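Local coordinates for protein beta-galactosidase (Geobacillus stearothermophilus, PDB 4OIF) that probably hydrolyses terminal non-reducing beta-D-galactose residues in beta-D-galactosides, as a zinc-binding, intracellular, homotrimeric enzyme of glycoside hydrolase family 42, at residues L344-D355 with R633-M644; R447-P455 with V622-Q631. All blocks are in the same frame, centred on the assembly; numbering follows the deposited sequence.

Contact 1. Residues L344-D355 with R633-M644; sequences LSSMQMIAHGSD and RQAPECDYVFIM
With CG anti to the carbonyl carbon (chi1 -68°), Phe642 leans its ring onto Ala351, while Arg633, bent at chi3 (67°), brings its guanidinium to the C-terminal end of the same helix, beside Ser354 and Asp355. The methyl of Ala351 sits over one face of the Phe642 ring, its CB 3.8 Å from the ring centroid, a CH-pi contact displaced toward the rim. Ile350 adds its CG2 branch at 3.6 Å from CZ of Phe642, and Met347 sets its sulfur at the ring edge in a Met-aromatic contact. Farther along the strand, SD of Met644 reaches the backbone of Gln348, 3.5 Å from its CA, and CB of Met644 meets CD1 of Leu344. Helix 341-351, from the TIM-barrel domain, is thus packed against strand 638-645 of the C-terminal domain; the axes of its 344-351 part and of 638-644 come within 9.0 Å. The helix closes in a Schellman motif with Gly353 at C-prime, and Arg633 binds this end. Its NH1 donates to Ile350 O at 3.1 Å, on a lone pair in the carbonyl plane, although that oxygen already takes the N-H of Gly353. The same NH1 reaches Ser354 O at 2.9 Å from above the carbonyl plane. NH2 makes a salt bridge to Asp355 OD1 at 2.9 Å, approaching on the syn side with carboxylate and guanidinium planes only 19° apart. Gly353 C lies over one guanidinium face, and Thr407 O takes a further bond from NH2. Gly406 N holds Asp355 OD2, so both carboxylate oxygens of this buried acid are engaged.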
loop_
_atom_site.group_PDB
_atom_site.type_symbol
_atom_site.label_atom_id
_atom_site.label_comp_id
_atom_site.label_asym_id
_atom_site.label_seq_id
_atom_site.Cartn_x
_atom_site.Cartn_y
_atom_site.Cartn_z
ATOM N N LEU A 344 -4.088 -5.512 -37.104
ATOM C CA LEU A 344 -3.508 -6.786 -36.685
ATOM C C LEU A 344 -4.324 -7.466 -35.596
ATOM O O LEU A 344 -4.703 -8.643 -35.735
ATOM C CB LEU A 344 -2.071 -6.560 -36.207
ATOM C CG LEU A 344 -1.331 -7.629 -35.403
ATOM C CD1 LEU A 344 -1.232 -8.964 -36.139
ATOM C CD2 LEU A 344 0.059 -7.122 -35.000
ATOM N N SER A 345 -4.602 -6.723 -34.525
ATOM C CA SER A 345 -5.366 -7.255 -33.397
ATOM C C SER A 345 -6.801 -7.649 -33.802
ATOM O O SER A 345 -7.334 -8.671 -33.339
ATOM C CB SER A 345 -5.384 -6.250 -32.236
ATOM O OG SER A 345 -6.115 -5.074 -32.529
ATOM N N SER A 346 -7.421 -6.862 -34.676
ATOM C CA SER A 346 -8.757 -7.218 -35.132
ATOM C C SER A 346 -8.741 -8.538 -35.905
ATOM O O SER A 346 -9.609 -9.429 -35.708
ATOM C CB SER A 346 -9.332 -6.096 -35.992
ATOM O OG SER A 346 -9.248 -4.867 -35.305
ATOM N N MET A 347 -7.744 -8.672 -36.779
ATOM C CA MET A 347 -7.610 -9.915 -37.527
ATOM C C MET A 347 -7.368 -11.090 -36.581
ATOM O O MET A 347 -7.899 -12.183 -36.808
ATOM C CB MET A 347 -6.486 -9.816 -38.555
ATOM C CG MET A 347 -6.760 -8.784 -39.634
ATOM S SD MET A 347 -8.235 -9.171 -40.596
ATOM C CE MET A 347 -9.164 -7.662 -40.393
ATOM N N GLN A 348 -6.587 -10.865 -35.521
ATOM C CA GLN A 348 -6.342 -11.928 -34.550
ATOM C C GLN A 348 -7.642 -12.352 -33.891
ATOM O O GLN A 348 -7.880 -13.544 -33.643
ATOM C CB GLN A 348 -5.346 -11.501 -33.479
ATOM C CG GLN A 348 -5.008 -12.651 -32.543
ATOM C CD GLN A 348 -4.249 -12.235 -31.298
ATOM O OE1 GLN A 348 -4.341 -11.088 -30.842
ATOM N NE2 GLN A 348 -3.499 -13.178 -30.729
ATOM N N MET A 349 -8.488 -11.365 -33.613
ATOM C CA MET A 349 -9.782 -11.653 -33.021
ATOM C C MET A 349 -10.612 -12.534 -33.940
ATOM O O MET A 349 -11.189 -13.531 -33.486
ATOM C CB MET A 349 -10.521 -10.360 -32.695
ATOM C CG MET A 349 -10.030 -9.714 -31.414
ATOM S SD MET A 349 -10.428 -10.721 -29.977
ATOM C CE MET A 349 -9.489 -9.869 -28.713
ATOM N N ILE A 350 -10.668 -12.185 -35.225
ATOM C CA ILE A 350 -11.416 -13.025 -36.166
ATOM C C ILE A 350 -10.798 -14.433 -36.284
ATOM O O ILE A 350 -11.500 -15.430 -36.437
ATOM C CB ILE A 350 -11.490 -12.369 -37.568
ATOM C CG1 ILE A 350 -12.096 -10.965 -37.459
ATOM C CG2 ILE A 350 -12.291 -13.239 -38.568
ATOM C CD1 ILE A 350 -13.493 -10.954 -36.883
ATOM N N ALA A 351 -9.480 -14.513 -36.192
ATOM C CA ALA A 351 -8.783 -15.766 -36.419
ATOM C C ALA A 351 -9.059 -16.800 -35.315
ATOM O O ALA A 351 -9.046 -18.005 -35.572
ATOM C CB ALA A 351 -7.293 -15.512 -36.546
ATOM N N HIS A 352 -9.304 -16.332 -34.095
ATOM C CA HIS A 352 -9.539 -17.232 -32.977
ATOM C C HIS A 352 -11.024 -17.455 -32.747
ATOM O O HIS A 352 -11.401 -18.110 -31.785
ATOM C CB HIS A 352 -8.884 -16.700 -31.700
ATOM C CG HIS A 352 -7.404 -16.934 -31.631
ATOM N ND1 HIS A 352 -6.849 -18.000 -30.955
ATOM C CD2 HIS A 352 -6.366 -16.243 -32.159
ATOM C CE1 HIS A 352 -5.534 -17.956 -31.073
ATOM N NE2 HIS A 352 -5.214 -16.898 -31.796
ATOM N N GLY A 353 -11.865 -16.933 -33.641
ATOM C CA GLY A 353 -13.269 -17.307 -33.641
ATOM C C GLY A 353 -14.341 -16.226 -33.614
ATOM O O GLY A 353 -15.524 -16.529 -33.757
ATOM N N SER A 354 -13.957 -14.968 -33.445
ATOM C CA SER A 354 -14.957 -13.897 -33.398
ATOM C C SER A 354 -15.639 -13.642 -34.746
ATOM O O SER A 354 -14.982 -13.608 -35.791
ATOM C CB SER A 354 -14.318 -12.601 -32.906
ATOM O OG SER A 354 -15.268 -11.554 -32.851
ATOM N N ASP A 355 -16.958 -13.463 -34.720
ATOM C CA ASP A 355 -17.699 -13.015 -35.903
ATOM C C ASP A 355 -18.027 -11.523 -35.827
ATOM O O ASP A 355 -18.956 -11.049 -36.483
ATOM C CB ASP A 355 -18.986 -13.825 -36.090
ATOM C CG ASP A 355 -18.725 -15.193 -36.694
ATOM O OD1 ASP A 355 -17.632 -15.400 -37.265
ATOM O OD2 ASP A 355 -19.616 -16.065 -36.604
ATOM N N ARG A 633 -9.618 -20.784 -39.359
ATOM C CA ARG A 633 -10.997 -21.218 -39.197
ATOM C C ARG A 633 -11.368 -22.092 -40.379
ATOM O O ARG A 633 -10.849 -21.921 -41.467
ATOM C CB ARG A 633 -11.927 -20.021 -39.062
ATOM C CG ARG A 633 -11.671 -19.280 -37.761
ATOM C CD ARG A 633 -12.509 -18.066 -37.619
ATOM N NE ARG A 633 -13.919 -18.390 -37.470
ATOM C CZ ARG A 633 -14.843 -17.477 -37.214
ATOM N NH1 ARG A 633 -14.474 -16.207 -37.083
ATOM N NH2 ARG A 633 -16.119 -17.828 -37.095
ATOM N N GLN A 634 -12.244 -23.056 -40.159
ATOM C CA GLN A 634 -12.481 -24.062 -41.172
ATOM C C GLN A 634 -13.929 -24.083 -41.616
ATOM O O GLN A 634 -14.840 -24.203 -40.799
ATOM C CB GLN A 634 -12.061 -25.434 -40.647
ATOM C CG GLN A 634 -10.687 -25.420 -40.006
ATOM C CD GLN A 634 -10.077 -26.802 -39.870
ATOM O OE1 GLN A 634 -10.189 -27.446 -38.830
ATOM N NE2 GLN A 634 -9.419 -27.258 -40.923
ATOM N N ALA A 635 -14.127 -23.949 -42.924
ATOM C CA ALA A 635 -15.443 -24.058 -43.545
ATOM C C ALA A 635 -15.578 -25.448 -44.182
ATOM O O ALA A 635 -14.589 -26.173 -44.287
ATOM C CB ALA A 635 -15.627 -22.956 -44.576
ATOM N N PRO A 636 -16.800 -25.840 -44.586
ATOM C CA PRO A 636 -16.908 -27.146 -45.247
ATOM C C PRO A 636 -16.032 -27.224 -46.493
ATOM O O PRO A 636 -15.303 -28.194 -46.690
ATOM C CB PRO A 636 -18.389 -27.229 -45.621
ATOM C CG PRO A 636 -19.080 -26.320 -44.670
ATOM C CD PRO A 636 -18.119 -25.202 -44.408
ATOM N N GLU A 637 -16.094 -26.175 -47.305
ATOM C CA GLU A 637 -15.398 -26.125 -48.579
ATOM C C GLU A 637 -13.943 -25.650 -48.498
ATOM O O GLU A 637 -13.170 -25.912 -49.419
ATOM C CB GLU A 637 -16.167 -25.221 -49.546
ATOM C CG GLU A 637 -16.130 -23.729 -49.210
ATOM C CD GLU A 637 -17.137 -23.316 -48.136
ATOM O OE1 GLU A 637 -17.691 -24.199 -47.453
ATOM O OE2 GLU A 637 -17.377 -22.098 -47.981
ATOM N N CYS A 638 -13.562 -24.954 -47.427
ATOM C CA CYS A 638 -12.207 -24.405 -47.373
ATOM C C CYS A 638 -11.688 -23.984 -46.003
ATOM O O CYS A 638 -12.436 -23.806 -45.043
ATOM C CB CYS A 638 -12.105 -23.198 -48.305
ATOM S SG CYS A 638 -13.022 -21.787 -47.728
ATOM N N ASP A 639 -10.374 -23.821 -45.943
ATOM C CA ASP A 639 -9.717 -23.286 -44.770
ATOM C C ASP A 639 -9.472 -21.783 -44.954
ATOM O O ASP A 639 -9.123 -21.328 -46.040
ATOM C CB ASP A 639 -8.402 -24.033 -44.505
ATOM C CG ASP A 639 -8.623 -25.451 -43.973
ATOM O OD1 ASP A 639 -9.612 -25.687 -43.237
ATOM O OD2 ASP A 639 -7.790 -26.329 -44.285
ATOM N N TYR A 640 -9.702 -21.016 -43.894
ATOM C CA TYR A 640 -9.325 -19.608 -43.840
ATOM C C TYR A 640 -8.196 -19.450 -42.846
ATOM O O TYR A 640 -8.353 -19.717 -41.665
ATOM C CB TYR A 640 -10.491 -18.717 -43.431
ATOM C CG TYR A 640 -11.658 -18.726 -44.375
ATOM C CD1 TYR A 640 -12.836 -19.393 -44.046
ATOM C CD2 TYR A 640 -11.595 -18.064 -45.593
ATOM C CE1 TYR A 640 -13.915 -19.397 -44.908
ATOM C CE2 TYR A 640 -12.671 -18.060 -46.456
ATOM C CZ TYR A 640 -13.827 -18.727 -46.112
ATOM O OH TYR A 640 -14.905 -18.727 -46.967
ATOM N N VAL A 641 -7.058 -18.998 -43.335
ATOM C CA VAL A 641 -5.854 -18.987 -42.550
ATOM C C VAL A 641 -5.340 -17.568 -42.378
ATOM O O VAL A 641 -5.238 -16.811 -43.327
ATOM C CB VAL A 641 -4.800 -19.882 -43.212
ATOM C CG1 VAL A 641 -3.547 -19.961 -42.353
ATOM C CG2 VAL A 641 -5.390 -21.282 -43.445
ATOM N N PHE A 642 -5.038 -17.206 -41.144
ATOM C CA PHE A 642 -4.516 -15.891 -40.810
ATOM C C PHE A 642 -3.038 -16.009 -40.473
ATOM O O PHE A 642 -2.659 -16.738 -39.543
ATOM C CB PHE A 642 -5.268 -15.290 -39.616
ATOM C CG PHE A 642 -6.691 -14.924 -39.898
ATOM C CD1 PHE A 642 -7.658 -15.904 -40.076
ATOM C CD2 PHE A 642 -7.074 -13.594 -39.950
ATOM C CE1 PHE A 642 -8.987 -15.562 -40.330
ATOM C CE2 PHE A 642 -8.403 -13.240 -40.200
ATOM C CZ PHE A 642 -9.359 -14.228 -40.392
ATOM N N ILE A 643 -2.211 -15.288 -41.220
ATOM C CA ILE A 643 -0.782 -15.219 -40.950
ATOM C C ILE A 643 -0.446 -13.834 -40.395
ATOM O O ILE A 643 -0.450 -12.838 -41.116
ATOM C CB ILE A 643 0.041 -15.515 -42.208
ATOM C CG1 ILE A 643 -0.493 -16.778 -42.903
ATOM C CG2 ILE A 643 1.509 -15.656 -41.851
ATOM C CD1 ILE A 643 0.169 -17.100 -44.259
ATOM N N MET A 644 -0.149 -13.784 -39.100
ATOM C CA MET A 644 -0.076 -12.526 -38.369
ATOM C C MET A 644 1.320 -12.233 -37.809
ATOM O O MET A 644 1.877 -13.012 -37.036
ATOM C CB MET A 644 -1.119 -12.537 -37.241
ATOM C CG MET A 644 -2.532 -12.778 -37.745
ATOM S SD MET A 644 -3.715 -13.167 -36.442
ATOM C CE MET A 644 -3.155 -14.776 -35.901
#

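Contact 2. Residues R447-P455 with V622-Q631; sequences RPFWERDIP and VKHEKGVSVQ. With GOL (glycerol), chain I.
Helix 438-451 ends in a Schellman motif at Asp453, which has positive phi (65°) and its CA 5.3 Å from Val630 CA in strand 628-634, just beyond the type II turn from Glu625 to Val628. The carboxylate of Asp453 serves two protein donors. OD1 receives the backbone N-H of Val630 at 2.8 Å, from well above the carboxylate plane, whereas OD2 offers its syn lone pair to His624 NE2 at 2.6 Å and also accepts from water 4. The histidine bond is nearly straight (171°) and lies in the imidazole plane. His624 also donates through ND1 to Glu625 O, so both ring nitrogens are tied and the ring's rotation is fixed; the close acid would probably favour a protonated imidazole. This His-carboxylate pair joins the helix end of the trimerisation domain to the edge of the C-terminal beta domain. With an alanine at His624, Asp453 OD2 would probably lose its protein partner and a gap open beside Val628 CG1, which lies over one ring face. A glycerol, probably from the crystallisation liquor, puts C1 over the opposite face and takes a bond from Arg452 NH1. On the buried side Trp450, with CG anti to its backbone nitrogen (chi1 -168°), lays CZ2 3.6 Å from Ser629 CB. Water 1 bridges Trp450 NE1 and Ser629 OG, 3.0 Å from each, and water 2 links Trp450 O with Val628 O. Gln631 NE2 donates to water 3 at 2.8 Å, while its OE1 is held by Arg409.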
loop_
_atom_site.group_PDB
_atom_site.type_symbol
_atom_site.label_atom_id
_atom_site.label_comp_id
_atom_site.label_asym_id
_atom_site.label_seq_id
_atom_site.Cartn_x
_atom_site.Cartn_y
_atom_site.Cartn_z
ATOM N N ARG A 447 1.739 -21.956 -24.440
ATOM C CA ARG A 447 2.797 -21.329 -25.233
ATOM C C ARG A 447 3.366 -22.184 -26.392
ATOM O O ARG A 447 3.419 -21.708 -27.519
ATOM C CB ARG A 447 3.950 -20.874 -24.324
ATOM C CG ARG A 447 5.125 -20.286 -25.108
ATOM C CD ARG A 447 6.357 -20.110 -24.254
ATOM N NE ARG A 447 6.097 -19.199 -23.147
ATOM C CZ ARG A 447 6.072 -17.875 -23.275
ATOM N NH1 ARG A 447 6.299 -17.319 -24.461
ATOM N NH2 ARG A 447 5.824 -17.106 -22.223
ATOM N N PRO A 448 3.788 -23.435 -26.130
ATOM C CA PRO A 448 4.354 -24.194 -27.256
ATOM C C PRO A 448 3.359 -24.448 -28.383
ATOM O O PRO A 448 3.760 -24.510 -29.539
ATOM C CB PRO A 448 4.784 -25.523 -26.610
ATOM C CG PRO A 448 4.943 -25.215 -25.172
ATOM C CD PRO A 448 3.872 -24.197 -24.872
ATOM N N PHE A 449 2.079 -24.576 -28.058
ATOM C CA PHE A 449 1.063 -24.841 -29.081
ATOM C C PHE A 449 0.795 -23.584 -29.904
ATOM O O PHE A 449 0.635 -23.650 -31.122
ATOM C CB PHE A 449 -0.209 -25.387 -28.421
ATOM C CG PHE A 449 0.012 -26.721 -27.760
ATOM C CD1 PHE A 449 -0.183 -27.900 -28.466
ATOM C CD2 PHE A 449 0.505 -26.796 -26.461
ATOM C CE1 PHE A 449 0.067 -29.130 -27.882
ATOM C CE2 PHE A 449 0.756 -28.021 -25.864
ATOM C CZ PHE A 449 0.537 -29.191 -26.575
ATOM N N TRP A 450 0.801 -22.435 -29.239
ATOM C CA TRP A 450 0.688 -21.158 -29.921
ATOM C C TRP A 450 1.881 -20.969 -30.851
ATOM O O TRP A 450 1.719 -20.561 -31.994
ATOM C CB TRP A 450 0.603 -20.003 -28.908
ATOM C CG TRP A 450 0.197 -18.677 -29.509
ATOM C CD1 TRP A 450 -1.066 -18.285 -29.869
ATOM C CD2 TRP A 450 1.057 -17.573 -29.807
ATOM N NE1 TRP A 450 -1.042 -17.006 -30.379
ATOM C CE2 TRP A 450 0.249 -16.546 -30.348
ATOM C CE3 TRP A 450 2.434 -17.352 -29.676
ATOM C CZ2 TRP A 450 0.777 -15.319 -30.760
ATOM C CZ3 TRP A 450 2.953 -16.138 -30.078
ATOM C CH2 TRP A 450 2.127 -15.134 -30.619
ATOM N N GLU A 451 3.076 -21.288 -30.356
ATOM C CA GLU A 451 4.302 -21.114 -31.130
ATOM C C GLU A 451 4.343 -22.052 -32.345
ATOM O O GLU A 451 5.085 -21.809 -33.293
ATOM C CB GLU A 451 5.540 -21.321 -30.233
ATOM C CG GLU A 451 5.814 -20.161 -29.272
ATOM C CD GLU A 451 7.027 -20.364 -28.372
ATOM O OE1 GLU A 451 7.679 -21.414 -28.485
ATOM O OE2 GLU A 451 7.325 -19.477 -27.536
ATOM N N ARG A 452 3.525 -23.099 -32.319
ATOM C CA ARG A 452 3.446 -24.062 -33.406
ATOM C C ARG A 452 2.150 -23.940 -34.214
ATOM O O ARG A 452 1.916 -24.717 -35.141
ATOM C CB ARG A 452 3.557 -25.480 -32.854
ATOM C CG ARG A 452 4.926 -25.839 -32.342
ATOM C CD ARG A 452 5.839 -26.223 -33.476
ATOM N NE ARG A 452 7.070 -26.803 -32.965
ATOM C CZ ARG A 452 8.277 -26.289 -33.167
ATOM N NH1 ARG A 452 8.415 -25.180 -33.883
ATOM N NH2 ARG A 452 9.346 -26.890 -32.655
ATOM N N ASP A 453 1.300 -22.993 -33.842
ATOM C CA ASP A 453 0.075 -22.737 -34.588
ATOM C C ASP A 453 -0.841 -23.947 -34.507
ATOM O O ASP A 453 -1.598 -24.247 -35.430
ATOM C CB ASP A 453 0.401 -22.385 -36.042
ATOM C CG ASP A 453 1.430 -21.280 -36.143
ATOM O OD1 ASP A 453 1.319 -20.302 -35.375
ATOM O OD2 ASP A 453 2.366 -21.396 -36.958
ATOM N N ILE A 454 -0.761 -24.648 -33.389
ATOM C CA ILE A 454 -1.627 -25.786 -33.159
ATOM C C ILE A 454 -2.909 -25.336 -32.466
ATOM O O ILE A 454 -2.862 -24.704 -31.411
ATOM C CB ILE A 454 -0.911 -26.852 -32.337
ATOM C CG1 ILE A 454 0.252 -27.401 -33.164
ATOM C CG2 ILE A 454 -1.878 -27.944 -31.941
ATOM C CD1 ILE A 454 0.852 -28.645 -32.620
ATOM N N PRO A 455 -4.062 -25.634 -33.079
ATOM C CA PRO A 455 -5.326 -25.139 -32.531
ATOM C C PRO A 455 -5.527 -25.674 -31.122
ATOM O O PRO A 455 -5.197 -26.829 -30.859
ATOM C CB PRO A 455 -6.382 -25.688 -33.503
ATOM C CG PRO A 455 -5.629 -26.010 -34.746
ATOM C CD PRO A 455 -4.267 -26.443 -34.291
ATOM N N VAL A 622 2.771 -23.137 -41.974
ATOM C CA VAL A 622 3.514 -22.041 -42.553
ATOM C C VAL A 622 4.849 -21.969 -41.833
ATOM O O VAL A 622 4.885 -21.980 -40.608
ATOM C CB VAL A 622 2.781 -20.693 -42.416
ATOM C CG1 VAL A 622 3.638 -19.575 -42.990
ATOM C CG2 VAL A 622 1.424 -20.739 -43.080
ATOM N N LYS A 623 5.944 -21.908 -42.581
ATOM C CA LYS A 623 7.269 -21.777 -41.981
ATOM C C LYS A 623 7.533 -20.325 -41.595
ATOM O O LYS A 623 7.389 -19.423 -42.422
ATOM C CB LYS A 623 8.341 -22.281 -42.945
ATOM C CG LYS A 623 9.768 -22.050 -42.506
ATOM C CD LYS A 623 10.718 -22.907 -43.338
ATOM C CE LYS A 623 12.166 -22.762 -42.877
ATOM N NZ LYS A 623 12.683 -21.370 -43.056
ATOM N N HIS A 624 7.910 -20.101 -40.338
ATOM C CA HIS A 624 8.103 -18.745 -39.829
ATOM C C HIS A 624 8.944 -18.717 -38.545
ATOM O O HIS A 624 9.147 -19.741 -37.896
ATOM C CB HIS A 624 6.742 -18.073 -39.572
ATOM C CG HIS A 624 5.919 -18.754 -38.522
ATOM N ND1 HIS A 624 6.211 -18.675 -37.176
ATOM C CD2 HIS A 624 4.821 -19.540 -38.624
ATOM C CE1 HIS A 624 5.327 -19.380 -36.494
ATOM N NE2 HIS A 624 4.465 -19.907 -37.349
ATOM N N GLU A 625 9.417 -17.525 -38.194
ATOM C CA GLU A 625 10.115 -17.283 -36.935
ATOM C C GLU A 625 9.138 -16.992 -35.808
ATOM O O GLU A 625 7.940 -16.777 -36.046
ATOM C CB GLU A 625 11.089 -16.111 -37.082
ATOM C CG GLU A 625 12.108 -16.304 -38.189
ATOM C CD GLU A 625 12.984 -17.530 -37.970
ATOM O OE1 GLU A 625 13.197 -17.918 -36.805
ATOM O OE2 GLU A 625 13.449 -18.118 -38.963
ATOM N N LYS A 626 9.661 -16.976 -34.584
ATOM C CA LYS A 626 8.862 -16.672 -33.400
ATOM C C LYS A 626 8.207 -15.295 -33.480
ATOM O O LYS A 626 8.839 -14.321 -33.880
ATOM C CB LYS A 626 9.730 -16.774 -32.145
ATOM C CG LYS A 626 9.992 -18.205 -31.721
ATOM C CD LYS A 626 10.806 -18.286 -30.454
ATOM C CE LYS A 626 10.865 -19.723 -29.979
ATOM N NZ LYS A 626 10.833 -20.652 -31.145
ATOM N N GLY A 627 6.934 -15.219 -33.108
ATOM C CA GLY A 627 6.233 -13.947 -33.093
ATOM C C GLY A 627 5.339 -13.798 -34.303
ATOM O O GLY A 627 4.620 -12.804 -34.460
ATOM N N VAL A 628 5.412 -14.782 -35.188
ATOM C CA VAL A 628 4.436 -14.896 -36.252
ATOM C C VAL A 628 3.439 -15.948 -35.849
ATOM O O VAL A 628 3.810 -17.088 -35.611
ATOM C CB VAL A 628 5.061 -15.286 -37.590
ATOM C CG1 VAL A 628 3.974 -15.599 -38.612
ATOM C CG2 VAL A 628 5.937 -14.186 -38.070
ATOM N N SER A 629 2.177 -15.556 -35.764
ATOM C CA SER A 629 1.121 -16.455 -35.356
ATOM C C SER A 629 0.313 -16.859 -36.569
ATOM O O SER A 629 -0.111 -16.014 -37.350
ATOM C CB SER A 629 0.229 -15.785 -34.298
ATOM O OG SER A 629 -0.866 -16.613 -33.951
ATOM N N VAL A 630 0.105 -18.153 -36.740
ATOM C CA VAL A 630 -0.760 -18.613 -37.811
ATOM C C VAL A 630 -1.949 -19.306 -37.179
ATOM O O VAL A 630 -1.776 -20.240 -36.403
ATOM C CB VAL A 630 -0.028 -19.567 -38.790
ATOM C CG1 VAL A 630 -0.997 -20.087 -39.837
ATOM C CG2 VAL A 630 1.157 -18.854 -39.453
ATOM N N GLN A 631 -3.151 -18.831 -37.490
ATOM C CA GLN A 631 -4.359 -19.389 -36.890
ATOM C C GLN A 631 -5.439 -19.522 -37.937
ATOM O O GLN A 631 -5.534 -18.680 -38.810
ATOM C CB GLN A 631 -4.862 -18.505 -35.743
ATOM C CG GLN A 631 -4.009 -18.539 -34.483
ATOM C CD GLN A 631 -4.058 -19.880 -33.794
ATOM O OE1 GLN A 631 -5.080 -20.578 -33.823
ATOM N NE2 GLN A 631 -2.947 -20.260 -33.178
HETATM C C1 GOL I . 6.092 -22.574 -37.901
HETATM O O1 GOL I . 5.362 -23.732 -38.218
HETATM C C2 GOL I . 6.928 -22.832 -36.663
HETATM O O2 GOL I . 6.367 -23.930 -35.974
HETATM C C3 GOL I . 8.317 -23.169 -37.191
HETATM O O3 GOL I . 8.377 -22.844 -38.568
HETATM O O HOH W 1 -3.123 -15.762 -32.190
HETATM O O HOH W 2 3.620 -18.612 -33.077
HETATM O O HOH W 3 -0.328 -19.340 -33.506
HETATM O O HOH W 4 2.579 -23.386 -39.105
HETATM O O HOH W 5 -2.864 -22.032 -30.587
#

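Contacts 1 and 2 fix the C-terminal beta domain to its two neighbours, their centres about 14 Å apart. Both use strand 628-634, which pairs with 638-645, probably through backbone hydrogen bonds such as that from Phe642 N to Gln631 O, and contact 2 is nested within the chain loop that contact 1 closes. Each receives a helix end finished by a Schellman motif. Contact 1, wholly buried against the barrel, relies on apolar packing round an aromatic ring and a direct arginine-aspartate bridge. Contact 2, mostly buried but with a partly open rim, relies on a histidine-carboxylate bond and ordered waters, with the glycerol lodged beside it.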